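Local structure of Thiol:disulfide interchange protein DsbA (Neisseria meningitidis MC58, 3HZ8) at residues Y11-N16 with G161-V166; F32-P37 with S93-A98; V111-L116 with A129-P134. The protein probably introduces disulfide bonds into proteins of the periplasm, acting as a thiol-disulfide oxidoreductase of the thioredoxin family, DsbA subfamily. The protein carries 1 engineered substitution. All blocks are in the same frame, centred on the assembly; numbering follows the deposited sequence.

Interaction 1 (Y11-N16 with G161-V166); sequences YTVLAN and GGKYKV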
ATOM      1  N   TYR A  11      -7.819 -16.916   2.886  1.00  9.74           N
ATOM      2  CA  TYR A  11      -7.591 -16.187   1.639  1.00  9.42           C
ATOM      3  C   TYR A  11      -8.723 -16.440   0.675  1.00  9.04           C
ATOM      4  O   TYR A  11      -9.472 -17.424   0.806  1.00  9.90           O
ATOM      5  CB  TYR A  11      -6.246 -16.557   0.997  1.00  9.13           C
ATOM      6  CG  TYR A  11      -6.254 -17.851   0.185  1.00  8.85           C
ATOM      7  CD1 TYR A  11      -6.350 -17.830  -1.215  1.00  8.96           C
ATOM      8  CD2 TYR A  11      -6.150 -19.101   0.813  1.00 10.29           C
ATOM      9  CE1 TYR A  11      -6.338 -19.015  -1.956  1.00  9.39           C
ATOM     10  CE2 TYR A  11      -6.143 -20.280   0.075  1.00 10.51           C
ATOM     11  CZ  TYR A  11      -6.244 -20.233  -1.312  1.00  9.48           C
ATOM     12  OH  TYR A  11      -6.229 -21.399  -2.063  1.00 11.60           O
ATOM     13  N   THR A  12      -8.853 -15.539  -0.292  1.00  8.71           N
ATOM     14  CA  THR A  12      -9.764 -15.739  -1.411  1.00  8.43           C
ATOM     15  C   THR A  12      -9.034 -15.412  -2.706  1.00  8.22           C
ATOM     16  O   THR A  12      -7.925 -14.865  -2.683  1.00  8.46           O
ATOM     17  CB  THR A  12     -11.032 -14.870  -1.295  1.00  8.76           C
ATOM     18  OG1 THR A  12     -10.654 -13.502  -1.102  1.00  9.16           O
ATOM     19  CG2 THR A  12     -11.922 -15.342  -0.136  1.00 10.05           C
ATOM     20  N   VAL A  13      -9.646 -15.788  -3.830  1.00  8.43           N
ATOM     21  CA  VAL A  13      -9.027 -15.575  -5.147  1.00  8.70           C
ATOM     22  C   VAL A  13      -9.799 -14.522  -5.926  1.00  8.55           C
ATOM     23  O   VAL A  13     -11.023 -14.607  -6.052  1.00  8.64           O
ATOM     24  CB  VAL A  13      -8.942 -16.886  -5.991  1.00  8.98           C
ATOM     25  CG1 VAL A  13      -8.140 -16.656  -7.294  1.00  8.86           C
ATOM     26  CG2 VAL A  13      -8.304 -18.013  -5.178  1.00 10.54           C
ATOM     27  N   LEU A  14      -9.078 -13.533  -6.455  1.00  8.05           N
ATOM     28  CA  LEU A  14      -9.723 -12.459  -7.209  1.00  8.70           C
ATOM     29  C   LEU A  14     -10.323 -12.974  -8.514  1.00  8.47           C
ATOM     30  O   LEU A  14      -9.764 -13.883  -9.146  1.00  8.58           O
ATOM     31  CB  LEU A  14      -8.731 -11.340  -7.534  1.00  8.75           C
ATOM     32  CG  LEU A  14      -8.163 -10.472  -6.414  1.00 11.33           C
ATOM     33  CD1 LEU A  14      -7.417  -9.287  -7.034  1.00 10.56           C
ATOM     34  CD2 LEU A  14      -9.203 -10.036  -5.379  1.00 15.80           C
ATOM     35  N   ALA A  15     -11.443 -12.362  -8.916  1.00  8.09           N
ATOM     36  CA  ALA A  15     -12.100 -12.698 -10.178  1.00  7.79           C
ATOM     37  C   ALA A  15     -11.252 -12.301 -11.382  1.00  7.70           C
ATOM     38  O   ALA A  15     -11.288 -12.959 -12.428  1.00  7.71           O
ATOM     39  CB  ALA A  15     -13.476 -12.029 -10.274  1.00  8.53           C
ATOM     40  N   ASN A  16     -10.506 -11.215 -11.217  1.00  7.32           N
ATOM     41  CA  ASN A  16      -9.679 -10.622 -12.253  1.00  7.97           C
ATOM     42  C   ASN A  16      -8.367 -10.211 -11.608  1.00  7.83           C
ATOM     43  O   ASN A  16      -8.354  -9.365 -10.712  1.00  7.32           O
ATOM     44  CB  ASN A  16     -10.368  -9.399 -12.851  1.00  8.25           C
ATOM     45  CG  ASN A  16      -9.621  -8.825 -14.032  1.00  7.96           C
ATOM     46  OD1 ASN A  16      -8.896  -9.539 -14.743  1.00  9.53           O
ATOM     47  ND2 ASN A  16      -9.806  -7.518 -14.267  1.00  9.31           N
ATOM     48  N   GLY A 161       0.648 -11.770  -5.229  1.00  7.83           N
ATOM     49  CA  GLY A 161       0.769 -12.390  -6.549  1.00  8.20           C
ATOM     50  C   GLY A 161      -0.292 -11.947  -7.536  1.00  8.11           C
ATOM     51  O   GLY A 161      -0.589 -12.677  -8.489  1.00  8.78           O
ATOM     52  N   GLY A 162      -0.882 -10.773  -7.296  1.00  7.69           N
ATOM     53  CA  GLY A 162      -1.952 -10.252  -8.148  1.00  7.86           C
ATOM     54  C   GLY A 162      -3.312 -10.924  -8.007  1.00  7.84           C
ATOM     55  O   GLY A 162      -4.303 -10.439  -8.551  1.00  8.18           O
ATOM     56  N   LYS A 163      -3.387 -12.038  -7.278  1.00  7.68           N
ATOM     57  CA  LYS A 163      -4.625 -12.833  -7.309  1.00  8.10           C
ATOM     58  C   LYS A 163      -5.168 -13.354  -5.975  1.00  8.05           C
ATOM     59  O   LYS A 163      -6.309 -13.786  -5.932  1.00  7.98           O
ATOM     60  CB  LYS A 163      -4.462 -14.025  -8.267  1.00  9.19           C
ATOM     61  CG  LYS A 163      -3.413 -15.036  -7.819  1.00 10.01           C
ATOM     62  CD  LYS A 163      -3.183 -16.173  -8.817  1.00  9.48           C
ATOM     63  CE  LYS A 163      -4.442 -17.005  -9.080  1.00 10.47           C
ATOM     64  NZ  LYS A 163      -4.205 -18.118 -10.090  1.00 12.70           N
ATOM     65  N   TYR A 164      -4.360 -13.344  -4.915  1.00  7.64           N
ATOM     66  CA  TYR A 164      -4.771 -13.944  -3.641  1.00  7.79           C
ATOM     67  C   TYR A 164      -4.982 -12.879  -2.577  1.00  7.48           C
ATOM     68  O   TYR A 164      -4.028 -12.252  -2.125  1.00  7.67           O
ATOM     69  CB  TYR A 164      -3.742 -14.976  -3.159  1.00  7.95           C
ATOM     70  CG  TYR A 164      -3.523 -16.110  -4.142  1.00  8.66           C
ATOM     71  CD1 TYR A 164      -4.577 -16.909  -4.565  1.00  9.14           C
ATOM     72  CD2 TYR A 164      -2.254 -16.386  -4.631  1.00  9.61           C
ATOM     73  CE1 TYR A 164      -4.377 -17.964  -5.462  1.00 10.49           C
ATOM     74  CE2 TYR A 164      -2.038 -17.439  -5.527  1.00 10.55           C
ATOM     75  CZ  TYR A 164      -3.105 -18.215  -5.941  1.00 10.00           C
ATOM     76  OH  TYR A 164      -2.908 -19.236  -6.843  1.00 11.81           O
ATOM     77  N   LYS A 165      -6.238 -12.687  -2.178  1.00  7.29           N
ATOM     78  CA  LYS A 165      -6.584 -11.699  -1.171  1.00  7.64           C
ATOM     79  C   LYS A 165      -6.463 -12.326   0.208  1.00  7.36           C
ATOM     80  O   LYS A 165      -7.040 -13.389   0.450  1.00  8.65           O
ATOM     81  CB  LYS A 165      -8.021 -11.199  -1.383  1.00  7.25           C
ATOM     82  CG  LYS A 165      -8.495 -10.175  -0.340  1.00  8.71           C
ATOM     83  CD  LYS A 165      -9.897  -9.660  -0.652  1.00  9.74           C
ATOM     84  CE  LYS A 165     -10.395  -8.800   0.482  1.00 13.73           C
ATOM     85  NZ  LYS A 165     -11.726  -8.212   0.202  1.00 16.68           N
ATOM     86  N   VAL A 166      -5.715 -11.669   1.094  1.00  7.01           N
ATOM     87  CA  VAL A 166      -5.601 -12.112   2.480  1.00  7.26           C
ATOM     88  C   VAL A 166      -6.897 -11.811   3.230  1.00  7.30           C
ATOM     89  O   VAL A 166      -7.404 -10.700   3.169  1.00  7.63           O
ATOM     90  CB  VAL A 166      -4.433 -11.410   3.191  1.00  7.58           C
ATOM     91  CG1 VAL A 166      -4.340 -11.868   4.644  1.00  8.50           C
ATOM     92  CG2 VAL A 166      -3.134 -11.690   2.457  1.00  7.52           C
TER
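V13 touches both K163 and Y164, two residues that together face V160 of strand 157-160 in a classic beta bulge. V13 CG1 lies 4.1 Å from K163 CE, while its CG2 comes to the edge of the Y164 ring, near the ring plane. K163 CG is held between its backbone N and carbonyl carbon (chi1 65°), and sits 3.5 Å above the Y164 plane, over the centre of that ring.

The strands run antiparallel, at 151°. T12 and K165 make the hydrogen-bonded pair, with T12 N to K165 O at 2.9 Å and K165 N to T12 O at 2.8 Å. L14 N prolongs the ladder past the strand end with a nearly straight bond (170°) to K163 O, also 2.8 Å. On the face of V13 and Y164, Y11 CE1 reaches Y164 CD1 at 3.8 Å; the two side chains run side by side, pointing the same way, with their ring planes almost perpendicular. On the other face, T12 OG1 packs 3.5 Å from K165 CB and is hydrogen-bonded to E167.

Strand 11-13 thus forms an outer strand of the mixed sheet, with 164-166 lying between it and 157-160. Helix 171-191 packs on Y164 through L181, K184 and V185, and its E188 bonds the tyrosine hydroxyl.

Interaction 2 (F32-P37 with S93-A98); sequences FGYFCP and SHIFDA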
ATOM      1  N   PHE A  32      -4.738   0.998   0.788  1.00  5.84           N
ATOM      2  CA  PHE A  32      -4.898   1.632   2.092  1.00  6.42           C
ATOM      3  C   PHE A  32      -5.428   3.044   1.896  1.00  6.57           C
ATOM      4  O   PHE A  32      -5.555   3.522   0.763  1.00  6.50           O
ATOM      5  CB  PHE A  32      -3.546   1.694   2.843  1.00  7.00           C
ATOM      6  CG  PHE A  32      -2.575   2.703   2.261  1.00  7.08           C
ATOM      7  CD1 PHE A  32      -2.394   3.944   2.878  1.00  7.78           C
ATOM      8  CD2 PHE A  32      -1.892   2.438   1.075  1.00  6.78           C
ATOM      9  CE1 PHE A  32      -1.535   4.900   2.332  1.00  7.75           C
ATOM     10  CE2 PHE A  32      -1.037   3.394   0.506  1.00  6.94           C
ATOM     11  CZ  PHE A  32      -0.853   4.625   1.136  1.00  7.33           C
ATOM     12  N   GLY A  33      -5.732   3.711   3.002  1.00  6.37           N
ATOM     13  CA  GLY A  33      -5.965   5.159   2.982  1.00  6.77           C
ATOM     14  C   GLY A  33      -5.272   5.745   4.195  1.00  6.75           C
ATOM     15  O   GLY A  33      -5.210   5.096   5.245  1.00  7.50           O
ATOM     16  N   TYR A  34      -4.756   6.967   4.074  1.00  6.97           N
ATOM     17  CA  TYR A  34      -4.092   7.609   5.221  1.00  7.41           C
ATOM     18  C   TYR A  34      -5.080   8.018   6.346  1.00  8.18           C
ATOM     19  O   TYR A  34      -4.668   8.262   7.482  1.00  8.84           O
ATOM     20  CB  TYR A  34      -3.286   8.824   4.766  1.00  8.19           C
ATOM     21  CG  TYR A  34      -1.980   8.505   4.088  1.00  8.43           C
ATOM     22  CD1 TYR A  34      -1.009   7.727   4.725  1.00 10.95           C
ATOM     23  CD2 TYR A  34      -1.689   9.019   2.830  1.00  9.71           C
ATOM     24  CE1 TYR A  34       0.229   7.463   4.119  1.00 11.22           C
ATOM     25  CE2 TYR A  34      -0.458   8.758   2.212  1.00  9.92           C
ATOM     26  CZ  TYR A  34       0.497   7.969   2.857  1.00 10.14           C
ATOM     27  OH  TYR A  34       1.720   7.728   2.241  1.00 12.17           O
ATOM     28  N   PHE A  35      -6.371   8.073   6.027  1.00  8.87           N
ATOM     29  CA  PHE A  35      -7.427   8.430   7.007  1.00  9.47           C
ATOM     30  C   PHE A  35      -7.872   7.237   7.835  1.00  9.52           C
ATOM     31  O   PHE A  35      -8.746   7.368   8.684  1.00 10.38           O
ATOM     32  CB  PHE A  35      -8.667   8.908   6.247  1.00 10.11           C
ATOM     33  CG  PHE A  35      -9.038   7.989   5.107  1.00  9.51           C
ATOM     34  CD1 PHE A  35      -9.585   6.730   5.367  1.00 10.31           C
ATOM     35  CD2 PHE A  35      -8.791   8.348   3.778  1.00 11.27           C
ATOM     36  CE1 PHE A  35      -9.897   5.844   4.340  1.00 11.81           C
ATOM     37  CE2 PHE A  35      -9.087   7.467   2.749  1.00 12.11           C
ATOM     38  CZ  PHE A  35      -9.640   6.210   3.023  1.00 10.74           C
ATOM     39  N   CYS A  36      -7.318   6.060   7.537  1.00  9.31           N
ATOM     40  CA  CYS A  36      -7.880   4.777   7.959  1.00  9.25           C
ATOM     41  C   CYS A  36      -7.217   4.236   9.246  1.00  9.00           C
ATOM     42  O   CYS A  36      -6.054   3.834   9.222  1.00  8.49           O
ATOM     43  CB  CYS A  36      -7.739   3.812   6.759  1.00  9.44           C
ATOM     44  SG  CYS A  36      -7.841   2.031   7.029  1.00  9.20           S
ATOM     45  N   PRO A  37      -7.956   4.237  10.382  1.00  9.22           N
ATOM     46  CA  PRO A  37      -7.322   3.738  11.603  1.00  9.40           C
ATOM     47  C   PRO A  37      -6.794   2.309  11.555  1.00  9.34           C
ATOM     48  O   PRO A  37      -5.707   2.052  12.076  1.00  9.61           O
ATOM     49  CB  PRO A  37      -8.423   3.888  12.663  1.00  9.26           C
ATOM     50  CG  PRO A  37      -9.265   5.015  12.142  1.00 10.43           C
ATOM     51  CD  PRO A  37      -9.316   4.748  10.658  1.00  9.26           C
ATOM     52  N   SER A  93       4.483   6.572   8.847  1.00 17.66           N
ATOM     53  CA  SER A  93       4.311   6.764  10.277  1.00 18.71           C
ATOM     54  C   SER A  93       3.868   8.194  10.590  1.00 18.14           C
ATOM     55  O   SER A  93       2.868   8.382  11.276  1.00 18.10           O
ATOM     56  CB  SER A  93       5.606   6.450  11.027  1.00 19.12           C
ATOM     57  OG  SER A  93       5.396   6.578  12.420  1.00 22.80           O
ATOM     58  N   HIS A  94       4.615   9.168  10.061  1.00 17.96           N
ATOM     59  CA  HIS A  94       4.318  10.600  10.240  1.00 17.94           C
ATOM     60  C   HIS A  94       2.935  10.973   9.683  1.00 17.01           C
ATOM     61  O   HIS A  94       2.170  11.686  10.316  1.00 16.16           O
ATOM     62  CB  HIS A  94       5.419  11.464   9.600  1.00 18.71           C
ATOM     63  CG  HIS A  94       6.542  11.806  10.530  1.00 21.21           C
ATOM     64  ND1 HIS A  94       7.124  13.057  10.575  1.00 23.55           N
ATOM     65  CD2 HIS A  94       7.168  11.063  11.471  1.00 23.27           C
ATOM     66  CE1 HIS A  94       8.070  13.062  11.499  1.00 24.38           C
ATOM     67  NE2 HIS A  94       8.117  11.864  12.057  1.00 24.49           N
ATOM     68  N   ILE A  95       2.605  10.459   8.507  1.00 15.83           N
ATOM     69  CA  ILE A  95       1.341  10.824   7.855  1.00 15.41           C
ATOM     70  C   ILE A  95       0.125  10.214   8.537  1.00 15.38           C
ATOM     71  O   ILE A  95      -0.886  10.884   8.733  1.00 15.27           O
ATOM     72  CB  ILE A  95       1.369  10.473   6.357  1.00 15.03           C
ATOM     73  CG1 ILE A  95       2.454  11.292   5.653  1.00 15.73           C
ATOM     74  CG2 ILE A  95       0.016  10.754   5.695  1.00 13.91           C
ATOM     75  CD1 ILE A  95       2.935  10.709   4.359  1.00 14.32           C
ATOM     76  N   PHE A  96       0.210   8.930   8.882  1.00 14.74           N
ATOM     77  CA  PHE A  96      -0.871   8.317   9.634  1.00 14.74           C
ATOM     78  C   PHE A  96      -1.114   9.046  10.951  1.00 15.33           C
ATOM     79  O   PHE A  96      -2.258   9.255  11.314  1.00 15.17           O
ATOM     80  CB  PHE A  96      -0.616   6.834   9.920  1.00 13.97           C
ATOM     81  CG  PHE A  96      -0.991   5.917   8.787  1.00 12.79           C
ATOM     82  CD1 PHE A  96      -2.297   5.856   8.303  1.00 11.41           C
ATOM     83  CD2 PHE A  96      -0.035   5.103   8.223  1.00 12.86           C
ATOM     84  CE1 PHE A  96      -2.617   4.981   7.273  1.00 10.89           C
ATOM     85  CE2 PHE A  96      -0.352   4.236   7.185  1.00 11.37           C
ATOM     86  CZ  PHE A  96      -1.642   4.184   6.713  1.00 10.86           C
ATOM     87  N   ASP A  97      -0.040   9.422  11.652  1.00 16.41           N
ATOM     88  CA  ASP A  97      -0.196  10.163  12.914  1.00 17.83           C
ATOM     89  C   ASP A  97      -0.913  11.496  12.668  1.00 17.40           C
ATOM     90  O   ASP A  97      -1.926  11.788  13.298  1.00 18.14           O
ATOM     91  CB  ASP A  97       1.136  10.396  13.638  1.00 18.60           C
ATOM     92  CG  ASP A  97       0.929  11.025  15.002  1.00 20.41           C
ATOM     93  OD1 ASP A  97       1.088  12.257  15.122  1.00 25.61           O
ATOM     94  OD2 ASP A  97       0.544  10.301  15.939  1.00 24.08           O
ATOM     95  N   ALA A  98      -0.406  12.272  11.714  1.00 17.28           N
ATOM     96  CA  ALA A  98      -1.015  13.557  11.355  1.00 17.44           C
ATOM     97  C   ALA A  98      -2.510  13.460  11.032  1.00 17.64           C
ATOM     98  O   ALA A  98      -3.303  14.269  11.505  1.00 17.98           O
ATOM     99  CB  ALA A  98      -0.272  14.173  10.199  1.00 17.33           C
TER
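I95 is the first residue of helix 88-101 here to reach the loop 32-37, and it does so with a methyl placed over a face of the Y34 ring. CG2 stands anti to the backbone N and lies 3.4 Å from the ring centroid, 17° off the normal, which meets the geometry of a CH-pi contact. It is displaced toward the CD1 rim, where CG2 to Y34 CD1 is only 3.3 Å, a tight fit. The other branch follows the ring to its far end, with I95 CD1 3.9 Å from Y34 OH. The opposite face of Y34 is taken by F32, whose CE1 sits over the ring centre, so the tyrosine is clamped between I95 and F32. N92, one turn earlier in the same helix, bonds the Y34 hydroxyl.

F96 follows and turns its own face to the same tyrosine. The pair is edge-to-face, with centroids 5.4 Å apart and planes at 67°; Y34 CD1 stands 4.0 Å above the F96 plane, over its centre. At the edge of F96, near the ring plane, G33 O lies 3.3 Å from F96 CE1. Y34 O is 3.5 Å from F96 CD1 but well out of that plane. F96 CZ reaches F32 CD1.

No hydrogen bond joins the two segments, so the contact relies on aromatic and aliphatic packing, probably helped by a weak C-H...O attraction between F96 CE1 and G33 O. That same oxygen accepts C36 N, in the type I turn G33-C36. The packing therefore probably helps to fix the turn that leads to C36, disulfide-bonded to C39, at the N-cap of helix 37-50.

Interaction 3 (V111-L116 with A129-P134); sequences VLKKWL and AAYESP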
ATOM      1  N   VAL A 111      -2.869  22.994   3.002  1.00 14.37           N
ATOM      2  CA  VAL A 111      -2.453  22.424   4.291  1.00 12.99           C
ATOM      3  C   VAL A 111      -1.309  21.417   4.106  1.00 12.76           C
ATOM      4  O   VAL A 111      -0.309  21.448   4.831  1.00 13.13           O
ATOM      5  CB  VAL A 111      -3.646  21.760   5.019  1.00 13.26           C
ATOM      6  CG1 VAL A 111      -3.192  21.044   6.285  1.00 12.58           C
ATOM      7  CG2 VAL A 111      -4.693  22.809   5.364  1.00 12.68           C
ATOM      8  N   LEU A 112      -1.448  20.544   3.110  1.00 11.81           N
ATOM      9  CA  LEU A 112      -0.458  19.507   2.843  1.00 11.46           C
ATOM     10  C   LEU A 112       0.912  20.081   2.482  1.00 11.50           C
ATOM     11  O   LEU A 112       1.937  19.620   2.983  1.00 11.43           O
ATOM     12  CB  LEU A 112      -0.950  18.577   1.730  1.00 11.00           C
ATOM     13  CG  LEU A 112       0.068  17.523   1.286  1.00 11.70           C
ATOM     14  CD1 LEU A 112       0.427  16.630   2.459  1.00 11.34           C
ATOM     15  CD2 LEU A 112      -0.492  16.703   0.150  1.00 11.85           C
ATOM     16  N   LYS A 113       0.932  21.082   1.608  1.00 11.37           N
ATOM     17  CA  LYS A 113       2.216  21.615   1.141  1.00 11.46           C
ATOM     18  C   LYS A 113       3.012  22.287   2.267  1.00 10.87           C
ATOM     19  O   LYS A 113       4.229  22.101   2.369  1.00 10.56           O
ATOM     20  CB  LYS A 113       2.036  22.558  -0.056  1.00 11.19           C
ATOM     21  CG  LYS A 113       1.550  21.810  -1.318  1.00 12.33           C
ATOM     22  CD  LYS A 113       1.404  22.731  -2.538  1.00 13.90           C
ATOM     23  CE  LYS A 113       0.222  23.681  -2.366  1.00 19.09           C
ATOM     24  NZ  LYS A 113      -0.349  24.152  -3.676  1.00 22.45           N
ATOM     25  N   LYS A 114       2.328  23.049   3.119  1.00 10.72           N
ATOM     26  CA  LYS A 114       2.963  23.656   4.291  1.00 11.66           C
ATOM     27  C   LYS A 114       3.497  22.573   5.230  1.00 10.51           C
ATOM     28  O   LYS A 114       4.638  22.647   5.683  1.00 10.51           O
ATOM     29  CB  LYS A 114       1.987  24.589   5.027  1.00 11.70           C
ATOM     30  CG  LYS A 114       2.504  25.164   6.347  1.00 13.93           C
ATOM     31  CD  LYS A 114       1.372  25.778   7.174  1.00 14.93           C
ATOM     32  CE  LYS A 114       1.864  26.353   8.499  1.00 18.32           C
ATOM     33  NZ  LYS A 114       2.266  25.296   9.469  1.00 21.80           N
ATOM     34  N   TRP A 115       2.661  21.572   5.509  1.00 10.82           N
ATOM     35  CA  TRP A 115       3.043  20.455   6.376  1.00 10.19           C
ATOM     36  C   TRP A 115       4.280  19.717   5.834  1.00  9.58           C
ATOM     37  O   TRP A 115       5.243  19.450   6.573  1.00  9.08           O
ATOM     38  CB  TRP A 115       1.852  19.499   6.549  1.00 11.25           C
ATOM     39  CG  TRP A 115       2.094  18.392   7.538  1.00 11.91           C
ATOM     40  CD1 TRP A 115       1.932  18.448   8.890  1.00 13.36           C
ATOM     41  CD2 TRP A 115       2.536  17.060   7.239  1.00 11.89           C
ATOM     42  NE1 TRP A 115       2.261  17.235   9.454  1.00 13.53           N
ATOM     43  CE2 TRP A 115       2.633  16.367   8.463  1.00 12.43           C
ATOM     44  CE3 TRP A 115       2.858  16.386   6.055  1.00 10.02           C
ATOM     45  CZ2 TRP A 115       3.035  15.027   8.535  1.00 13.22           C
ATOM     46  CZ3 TRP A 115       3.274  15.054   6.131  1.00 11.53           C
ATOM     47  CH2 TRP A 115       3.357  14.396   7.362  1.00 12.28           C
ATOM     48  N   LEU A 116       4.266  19.403   4.542  1.00  9.52           N
ATOM     49  CA  LEU A 116       5.395  18.696   3.941  1.00  9.43           C
ATOM     50  C   LEU A 116       6.688  19.501   4.074  1.00  9.59           C
ATOM     51  O   LEU A 116       7.737  18.948   4.409  1.00 10.41           O
ATOM     52  CB  LEU A 116       5.132  18.366   2.476  1.00  9.83           C
ATOM     53  CG  LEU A 116       4.221  17.178   2.187  1.00  9.49           C
ATOM     54  CD1 LEU A 116       4.010  17.075   0.672  1.00  9.57           C
ATOM     55  CD2 LEU A 116       4.835  15.886   2.747  1.00 11.12           C
ATOM     56  N   ALA A 129       8.566  18.246  -3.438  1.00 15.37           N
ATOM     57  CA  ALA A 129       8.971  18.310  -4.844  1.00 15.96           C
ATOM     58  C   ALA A 129       8.333  17.205  -5.680  1.00 16.12           C
ATOM     59  O   ALA A 129       7.895  17.442  -6.797  1.00 17.08           O
ATOM     60  CB  ALA A 129      10.497  18.272  -4.975  1.00 16.10           C
ATOM     61  N   ALA A 130       8.288  16.000  -5.115  1.00 16.09           N
ATOM     62  CA  ALA A 130       7.632  14.878  -5.770  1.00 15.85           C
ATOM     63  C   ALA A 130       6.136  15.140  -5.954  1.00 16.20           C
ATOM     64  O   ALA A 130       5.585  14.818  -7.006  1.00 15.72           O
ATOM     65  CB  ALA A 130       7.858  13.584  -4.990  1.00 15.73           C
ATOM     66  N   TYR A 131       5.491  15.714  -4.932  1.00 16.36           N
ATOM     67  CA  TYR A 131       4.078  16.064  -5.015  1.00 17.42           C
ATOM     68  C   TYR A 131       3.831  17.032  -6.171  1.00 17.93           C
ATOM     69  O   TYR A 131       2.844  16.915  -6.892  1.00 18.44           O
ATOM     70  CB  TYR A 131       3.563  16.665  -3.695  1.00 17.89           C
ATOM     71  CG  TYR A 131       2.101  17.080  -3.754  1.00 18.95           C
ATOM     72  CD1 TYR A 131       1.084  16.202  -3.355  1.00 19.14           C
ATOM     73  CD2 TYR A 131       1.727  18.338  -4.243  1.00 19.20           C
ATOM     74  CE1 TYR A 131      -0.253  16.581  -3.426  1.00 20.02           C
ATOM     75  CE2 TYR A 131       0.393  18.716  -4.317  1.00 20.24           C
ATOM     76  CZ  TYR A 131      -0.589  17.833  -3.906  1.00 20.26           C
ATOM     77  OH  TYR A 131      -1.908  18.210  -3.985  1.00 21.01           O
ATOM     78  N   GLU A 132       4.751  17.972  -6.356  1.00 18.30           N
ATOM     79  CA  GLU A 132       4.576  18.992  -7.377  1.00 19.51           C
ATOM     80  C   GLU A 132       4.965  18.525  -8.781  1.00 19.68           C
ATOM     81  O   GLU A 132       4.747  19.244  -9.754  1.00 20.00           O
ATOM     82  CB  GLU A 132       5.311  20.272  -6.979  1.00 19.83           C
ATOM     83  CG  GLU A 132       4.729  20.881  -5.703  1.00 22.37           C
ATOM     84  CD  GLU A 132       4.518  22.385  -5.783  1.00 25.00           C
ATOM     85  OE1 GLU A 132       4.921  23.079  -4.828  1.00 27.36           O
ATOM     86  OE2 GLU A 132       3.960  22.869  -6.797  1.00 27.85           O
ATOM     87  N   SER A 133       5.514  17.314  -8.881  1.00 19.83           N
ATOM     88  CA  SER A 133       5.959  16.766 -10.163  1.00 19.92           C
ATOM     89  C   SER A 133       4.824  16.071 -10.921  1.00 19.66           C
ATOM     90  O   SER A 133       3.888  15.544 -10.306  1.00 19.41           O
ATOM     91  CB  SER A 133       7.115  15.787  -9.946  1.00 20.43           C
ATOM     92  OG  SER A 133       6.641  14.575  -9.387  1.00 21.54           O
ATOM     93  N   PRO A 134       4.914  16.031 -12.266  1.00 19.22           N
ATOM     94  CA  PRO A 134       3.880  15.330 -13.018  1.00 19.33           C
ATOM     95  C   PRO A 134       3.796  13.823 -12.709  1.00 19.06           C
ATOM     96  O   PRO A 134       2.713  13.276 -12.853  1.00 19.28           O
ATOM     97  CB  PRO A 134       4.295  15.539 -14.481  1.00 19.23           C
ATOM     98  CG  PRO A 134       5.194  16.725 -14.455  1.00 19.85           C
ATOM     99  CD  PRO A 134       5.921  16.637 -13.157  1.00 18.98           C
TER
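L112, K113 and L116 pack against Y131 and E132 in a helix-to-helix contact between helices 109-118 and 124-132, part of the helical insertion that DsbA proteins carry within the thioredoxin fold. The evidence is a sparse set of side-chain contacts without a hydrogen bond across: the nearest CA atoms, those of K113 and Y131, are 8.5 Å apart. Y131 bridges the gap. It points toward helix 109-118, its CG anti to the backbone N (chi1 178°), and L112 CD2 approaches its CE1 obliquely at 3.6 Å. L116, one turn later, contributes its CD1, 4.4 Å from Y131 CB, and also packs on V127 and L128.

K113 lies over the exposed margin, its CD 4.2 Å from E132 OE1. The charged ends remain apart, with K113 NZ 5.5 Å from E132 OE2, so any attraction is probably weak; K113 NZ also has a long, weak ion pair with E110. R75 of helix 71-83 makes a cation-pi contact with the Y131 ring, linking helix 124-132 to helix 71-83. Where the chain leaves helix 124-132, A130 O, also hydrogen-bonded to S136 OG, accepts both S133 N at 3.1 Å and S133 OG at 2.6 Å.

In the fold
Along the chain, interaction 1 closes a long loop that encloses the other two; interaction 2 closes before interaction 3 opens. Interactions 2 and 3 are neighbours, their centres about 16 Å apart, and they touch through W115 of helix 109-118, whose ring packs on I95 and A98 of helix 88-101. Interaction 1 lies across the chain's centre, with its centre about 25 Å from that of interaction 2 and about 34 Å from that of interaction 3. The sheet links it to interaction 2, since the loop 32-37 leaves strand 26-32. Interaction 2 thus joins the thioredoxin-type CxxC loop to the helical part, which interaction 3 continues outward.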